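PDB 6ZMQ: cytochrome C-type biogenesis protein ccmF from Thermus thermophilus, which binds heme b within the membrane and probably acts as the heme lyase of cytochrome c maturation. Local coordinates for residues V61-F72 with L115-L126. Sequence-based numbering, arbitrary orientation.
With PTY (phosphatidylethanolamine), chain F.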
loop_
_atom_site.group_PDB
_atom_site.type_symbol
_atom_site.label_atom_id
_atom_site.label_comp_id
_atom_site.label_asym_id
_atom_site.label_seq_id
_atom_site.Cartn_x
_atom_site.Cartn_y
_atom_site.Cartn_z
ATOM N N VAL A 61 3.203 -24.969 -13.225
ATOM C CA VAL A 61 3.003 -23.944 -12.196
ATOM C C VAL A 61 3.646 -24.360 -10.876
ATOM O O VAL A 61 4.251 -23.540 -10.178
ATOM C CB VAL A 61 1.506 -23.624 -12.018
ATOM C CG1 VAL A 61 1.029 -22.653 -13.091
ATOM C CG2 VAL A 61 0.695 -24.884 -12.067
ATOM N N PHE A 62 3.497 -25.632 -10.504
ATOM C CA PHE A 62 4.139 -26.157 -9.299
ATOM C C PHE A 62 5.675 -26.211 -9.385
ATOM O O PHE A 62 6.322 -25.774 -8.414
ATOM C CB PHE A 62 3.481 -27.508 -8.958
ATOM C CG PHE A 62 3.585 -27.912 -7.514
ATOM C CD1 PHE A 62 2.955 -27.173 -6.518
ATOM C CD2 PHE A 62 4.284 -29.065 -7.160
ATOM C CE1 PHE A 62 3.039 -27.564 -5.191
ATOM C CE2 PHE A 62 4.382 -29.462 -5.840
ATOM C CZ PHE A 62 3.756 -28.710 -4.851
ATOM N N PRO A 63 6.328 -26.679 -10.481
ATOM C CA PRO A 63 7.808 -26.610 -10.498
ATOM C C PRO A 63 8.413 -25.209 -10.556
ATOM O O PRO A 63 9.506 -25.008 -10.001
ATOM C CB PRO A 63 8.168 -27.415 -11.753
ATOM C CG PRO A 63 7.115 -28.399 -11.868
ATOM C CD PRO A 63 5.897 -27.587 -11.573
ATOM N N ALA A 64 7.745 -24.244 -11.203
ATOM C CA ALA A 64 8.248 -22.869 -11.273
ATOM C C ALA A 64 8.273 -22.215 -9.899
ATOM O O ALA A 64 9.273 -21.579 -9.520
ATOM C CB ALA A 64 7.380 -22.038 -12.219
ATOM N N PHE A 65 7.201 -22.421 -9.126
ATOM C CA PHE A 65 7.158 -21.939 -7.750
ATOM C C PHE A 65 8.153 -22.688 -6.873
ATOM O O PHE A 65 8.715 -22.110 -5.937
ATOM C CB PHE A 65 5.727 -22.044 -7.193
ATOM C CG PHE A 65 5.642 -22.063 -5.678
ATOM C CD1 PHE A 65 5.825 -20.884 -4.963
ATOM C CD2 PHE A 65 5.432 -23.250 -4.971
ATOM C CE1 PHE A 65 5.775 -20.878 -3.574
ATOM C CE2 PHE A 65 5.377 -23.244 -3.592
ATOM C CZ PHE A 65 5.549 -22.057 -2.895
ATOM N N LEU A 66 8.383 -23.974 -7.159
ATOM C CA LEU A 66 9.327 -24.747 -6.353
ATOM C C LEU A 66 10.764 -24.292 -6.567
ATOM O O LEU A 66 11.545 -24.223 -5.612
ATOM C CB LEU A 66 9.192 -26.235 -6.650
ATOM C CG LEU A 66 8.077 -26.870 -5.825
ATOM C CD1 LEU A 66 7.834 -28.305 -6.252
ATOM C CD2 LEU A 66 8.390 -26.777 -4.337
ATOM N N ALA A 67 11.131 -23.972 -7.809
ATOM C CA ALA A 67 12.466 -23.436 -8.057
ATOM C C ALA A 67 12.605 -22.012 -7.522
ATOM O O ALA A 67 13.687 -21.623 -7.055
ATOM C CB ALA A 67 12.790 -23.493 -9.542
ATOM N N ALA A 68 11.523 -21.220 -7.565
ATOM C CA ALA A 68 11.537 -19.907 -6.910
ATOM C C ALA A 68 11.726 -20.030 -5.401
ATOM O O ALA A 68 12.519 -19.282 -4.811
ATOM C CB ALA A 68 10.241 -19.147 -7.216
ATOM N N LEU A 69 11.085 -21.024 -4.781
ATOM C CA LEU A 69 11.261 -21.273 -3.355
ATOM C C LEU A 69 12.651 -21.797 -3.048
ATOM O O LEU A 69 13.194 -21.480 -1.986
ATOM C CB LEU A 69 10.172 -22.234 -2.855
ATOM C CG LEU A 69 10.034 -22.718 -1.396
ATOM C CD1 LEU A 69 8.589 -23.088 -1.175
ATOM C CD2 LEU A 69 10.875 -23.958 -1.025
ATOM N N ALA A 70 13.237 -22.565 -3.971
ATOM C CA ALA A 70 14.613 -23.027 -3.810
ATOM C C ALA A 70 15.596 -21.861 -3.816
ATOM O O ALA A 70 16.549 -21.839 -3.033
ATOM C CB ALA A 70 14.951 -24.032 -4.912
ATOM N N ALA A 71 15.352 -20.860 -4.661
ATOM C CA ALA A 71 16.239 -19.695 -4.707
ATOM C C ALA A 71 16.099 -18.809 -3.465
ATOM O O ALA A 71 17.104 -18.317 -2.924
ATOM C CB ALA A 71 15.973 -18.898 -5.977
ATOM N N PHE A 72 14.860 -18.592 -3.002
ATOM C CA PHE A 72 14.648 -17.810 -1.777
ATOM C C PHE A 72 15.217 -18.505 -0.549
ATOM O O PHE A 72 15.820 -17.861 0.320
ATOM C CB PHE A 72 13.164 -17.547 -1.569
ATOM C CG PHE A 72 12.848 -16.635 -0.409
ATOM C CD1 PHE A 72 12.932 -15.257 -0.549
ATOM C CD2 PHE A 72 12.432 -17.158 0.818
ATOM C CE1 PHE A 72 12.628 -14.417 0.515
ATOM C CE2 PHE A 72 12.135 -16.326 1.884
ATOM C CZ PHE A 72 12.231 -14.954 1.732
ATOM N N LEU A 115 13.665 -11.242 -5.840
ATOM C CA LEU A 115 13.475 -12.679 -5.609
ATOM C C LEU A 115 12.207 -12.957 -4.788
ATOM O O LEU A 115 11.426 -13.852 -5.130
ATOM C CB LEU A 115 14.709 -13.289 -4.936
ATOM C CG LEU A 115 14.726 -14.787 -4.557
ATOM C CD1 LEU A 115 14.136 -15.703 -5.643
ATOM C CD2 LEU A 115 16.130 -15.252 -4.195
ATOM N N LEU A 116 11.978 -12.191 -3.717
ATOM C CA LEU A 116 10.754 -12.367 -2.923
ATOM C C LEU A 116 9.515 -11.957 -3.724
ATOM O O LEU A 116 8.441 -12.558 -3.587
ATOM C CB LEU A 116 10.873 -11.573 -1.611
ATOM C CG LEU A 116 9.857 -11.601 -0.450
ATOM C CD1 LEU A 116 8.683 -10.621 -0.588
ATOM C CD2 LEU A 116 9.320 -13.026 -0.254
ATOM N N TRP A 117 9.680 -10.960 -4.595
ATOM C CA TRP A 117 8.632 -10.482 -5.490
ATOM C C TRP A 117 8.226 -11.552 -6.498
ATOM O O TRP A 117 7.030 -11.826 -6.688
ATOM C CB TRP A 117 9.174 -9.242 -6.197
ATOM C CG TRP A 117 8.191 -8.357 -6.797
ATOM C CD1 TRP A 117 6.862 -8.583 -6.925
ATOM C CD2 TRP A 117 8.441 -7.069 -7.368
ATOM N NE1 TRP A 117 6.267 -7.523 -7.534
ATOM C CE2 TRP A 117 7.208 -6.573 -7.816
ATOM C CE3 TRP A 117 9.585 -6.284 -7.537
ATOM C CZ2 TRP A 117 7.081 -5.345 -8.443
ATOM C CZ3 TRP A 117 9.457 -5.048 -8.148
ATOM C CH2 TRP A 117 8.208 -4.588 -8.583
ATOM N N GLY A 118 9.214 -12.153 -7.171
ATOM C CA GLY A 118 8.939 -13.241 -8.090
ATOM C C GLY A 118 8.428 -14.483 -7.394
ATOM O O GLY A 118 7.648 -15.237 -7.974
ATOM N N LEU A 119 8.810 -14.683 -6.128
ATOM C CA LEU A 119 8.273 -15.801 -5.352
ATOM C C LEU A 119 6.793 -15.624 -5.040
ATOM O O LEU A 119 6.012 -16.576 -5.161
ATOM C CB LEU A 119 9.059 -15.986 -4.052
ATOM C CG LEU A 119 8.618 -17.226 -3.278
ATOM C CD1 LEU A 119 9.821 -17.925 -2.901
ATOM C CD2 LEU A 119 7.829 -16.935 -1.989
ATOM N N LEU A 120 6.394 -14.428 -4.608
ATOM C CA LEU A 120 4.985 -14.196 -4.322
ATOM C C LEU A 120 4.155 -14.163 -5.600
ATOM O O LEU A 120 2.980 -14.564 -5.572
ATOM C CB LEU A 120 4.832 -12.908 -3.506
ATOM C CG LEU A 120 5.461 -12.943 -2.106
ATOM C CD1 LEU A 120 5.064 -11.734 -1.269
ATOM C CD2 LEU A 120 5.137 -14.245 -1.362
ATOM N N GLN A 121 4.777 -13.784 -6.728
ATOM C CA GLN A 121 4.160 -13.965 -8.040
ATOM C C GLN A 121 3.913 -15.437 -8.353
ATOM O O GLN A 121 2.817 -15.805 -8.800
ATOM C CB GLN A 121 5.042 -13.352 -9.125
ATOM C CG GLN A 121 4.479 -12.095 -9.736
ATOM C CD GLN A 121 3.321 -12.372 -10.660
ATOM O OE1 GLN A 121 3.158 -13.478 -11.183
ATOM N NE2 GLN A 121 2.521 -11.353 -10.897
ATOM N N THR A 122 4.923 -16.289 -8.123
ATOM C CA THR A 122 4.777 -17.714 -8.411
ATOM C C THR A 122 3.772 -18.382 -7.477
ATOM O O THR A 122 3.046 -19.294 -7.896
ATOM C CB THR A 122 6.122 -18.432 -8.319
ATOM O OG1 THR A 122 6.741 -18.149 -7.063
ATOM C CG2 THR A 122 7.063 -18.085 -9.480
ATOM N N LEU A 123 3.720 -17.941 -6.211
ATOM C CA LEU A 123 2.739 -18.478 -5.268
ATOM C C LEU A 123 1.318 -18.108 -5.681
ATOM O O LEU A 123 0.414 -18.953 -5.651
ATOM C CB LEU A 123 3.027 -17.982 -3.846
ATOM C CG LEU A 123 1.858 -18.019 -2.837
ATOM C CD1 LEU A 123 1.625 -19.433 -2.296
ATOM C CD2 LEU A 123 2.035 -17.026 -1.695
ATOM N N TYR A 124 1.109 -16.850 -6.093
ATOM C CA TYR A 124 -0.226 -16.414 -6.493
ATOM C C TYR A 124 -0.652 -17.062 -7.809
ATOM O O TYR A 124 -1.835 -17.386 -7.999
ATOM C CB TYR A 124 -0.257 -14.890 -6.589
ATOM C CG TYR A 124 -0.707 -14.214 -5.306
ATOM C CD1 TYR A 124 -0.041 -14.458 -4.100
ATOM C CD2 TYR A 124 -1.774 -13.315 -5.298
ATOM C CE1 TYR A 124 -0.428 -13.831 -2.925
ATOM C CE2 TYR A 124 -2.176 -12.694 -4.111
ATOM C CZ TYR A 124 -1.489 -12.950 -2.939
ATOM O OH TYR A 124 -1.867 -12.344 -1.762
ATOM N N THR A 125 0.312 -17.310 -8.707
ATOM C CA THR A 125 0.012 -18.026 -9.944
ATOM C C THR A 125 -0.306 -19.493 -9.657
ATOM O O THR A 125 -1.163 -20.093 -10.317
ATOM C CB THR A 125 1.189 -17.898 -10.914
ATOM O OG1 THR A 125 1.540 -16.518 -11.053
ATOM C CG2 THR A 125 0.836 -18.431 -12.305
ATOM N N LEU A 126 0.344 -20.070 -8.637
ATOM C CA LEU A 126 0.018 -21.427 -8.193
ATOM C C LEU A 126 -1.385 -21.512 -7.591
ATOM O O LEU A 126 -2.130 -22.460 -7.872
ATOM C CB LEU A 126 1.050 -21.913 -7.170
ATOM C CG LEU A 126 0.866 -23.355 -6.663
ATOM C CD1 LEU A 126 0.814 -24.357 -7.818
ATOM C CD2 LEU A 126 1.891 -23.771 -5.603
HETATM C C1 PTY F . -7.668 -16.052 -3.069
HETATM C C2 PTY F . -14.354 -15.641 -6.458
HETATM C C3 PTY F . -13.613 -16.914 -6.049
HETATM O O4 PTY F . -6.297 -15.962 -2.806
HETATM C C5 PTY F . -9.640 -17.636 -2.971
HETATM C C6 PTY F . -8.149 -17.441 -2.662
HETATM O O7 PTY F . -7.952 -17.550 -1.277
HETATM C C8 PTY F . -7.348 -18.720 -0.792
HETATM O O10 PTY F . -7.701 -19.786 -1.176
HETATM C C11 PTY F . -6.232 -18.616 0.254
HETATM C C12 PTY F . -5.546 -19.972 0.432
HETATM C C13 PTY F . -4.397 -19.903 1.444
HETATM C C14 PTY F . -4.919 -19.514 2.829
HETATM C C15 PTY F . -3.877 -19.832 3.902
HETATM C C16 PTY F . -4.117 -18.908 5.096
HETATM C C17 PTY F . -2.823 -18.672 5.881
HETATM C C18 PTY F . -2.249 -17.254 5.726
HETATM C C19 PTY F . -3.309 -16.157 5.583
HETATM C C20 PTY F . -2.914 -14.903 6.370
HETATM C C21 PTY F . -1.712 -14.194 5.737
HETATM C C22 PTY F . -1.368 -12.951 6.566
HETATM C C23 PTY F . -0.656 -11.879 5.733
HETATM C C24 PTY F . 0.824 -11.819 6.130
HETATM C C25 PTY F . 1.260 -10.368 6.358
HETATM C C26 PTY F . 2.651 -10.318 6.993
HETATM C C27 PTY F . 2.811 -9.019 7.781
HETATM C C28 PTY F . 3.802 -9.259 8.919
HETATM C C29 PTY F . 3.429 -8.413 10.133
HETATM C C30 PTY F . -5.842 -14.703 -2.397
HETATM C C31 PTY F . -4.425 -14.540 -1.838
HETATM O O30 PTY F . -6.546 -13.753 -2.496
HETATM C C32 PTY F . -4.122 -15.459 -0.655
HETATM C C33 PTY F . -2.770 -15.055 -0.062
HETATM C C34 PTY F . -2.857 -14.975 1.462
HETATM C C35 PTY F . -1.877 -13.910 1.951
HETATM C C36 PTY F . -0.446 -14.379 1.677
HETATM C C37 PTY F . 0.513 -13.827 2.739
HETATM C C38 PTY F . 1.949 -14.298 2.487
HETATM C C39 PTY F . 2.931 -13.687 3.488
HETATM C C40 PTY F . 4.007 -14.710 3.848
HETATM C C41 PTY F . 4.896 -14.182 4.973
HETATM C C42 PTY F . 4.289 -14.586 6.314
HETATM C C43 PTY F . 5.258 -15.523 7.032
HETATM C C44 PTY F . 4.995 -15.413 8.532
HETATM P P1 PTY F . -11.436 -17.822 -4.887
HETATM O O11 PTY F . -12.474 -16.604 -5.290
HETATM O O12 PTY F . -11.160 -18.639 -6.127
HETATM O O13 PTY F . -12.114 -18.728 -3.886
HETATM O O14 PTY F . -10.022 -17.216 -4.259
HETATM N N1 PTY F . -15.667 -15.997 -6.967
#
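Leu119 O is gripped by two donors of its own helix, Thr122 OG1 and Leu123 N, both coming from the same face of its carbonyl plane, and the Phe65 ring of helix 61-72 packs against this group. The hydroxyl bond, 2.6 Å from Thr122 OG1 to Leu119 O, bends to 111° at the carbonyl oxygen. With chi1 at 53°, OG1 lies between the backbone N and the carbonyl carbon, from where it can turn back to that oxygen. Threonine suits the place because its polarity is spent inside its own helix while its carbons pack: Thr122 CB meets Phe65 CB at 3.8 Å, and OG1 itself rests 3.6 Å from Ala68 CB. Phe65 is a knob in a hole lined by Leu119, Thr122, Leu123 and Leu126. Its CG runs anti to the backbone N, which sends the ring across Thr122 with OG1 in plane at its edge. Leu126 CD2 lies against two aromatic rings, those of Phe62 and Phe65, 3.6 Å from Phe65 CD2, and Leu126 CD1 also meets the Phe62 ring in plane at its edge. At the other end Phe72 lies alongside Leu116, with Phe72 CE1 3.7 Å from Leu116 CD2, and Leu119 CD1 touches Phe72 CB at 3.6 Å. Ala71 is small enough for Leu115 CD1 to lie 3.7 Å from Ala71 CB. A valine at Thr122 would probably leave Leu119 O with Leu123 N alone of these two donors and put a methyl where the hydroxyl now borders Phe65. Helix 135-157 also touches Val61 and Ala68, tying this antiparallel pair (154°) into the membrane bundle. With no hydrogen bond passing between the segments, their cohesion rests on van der Waals fit, as suits predicted transmembrane helices.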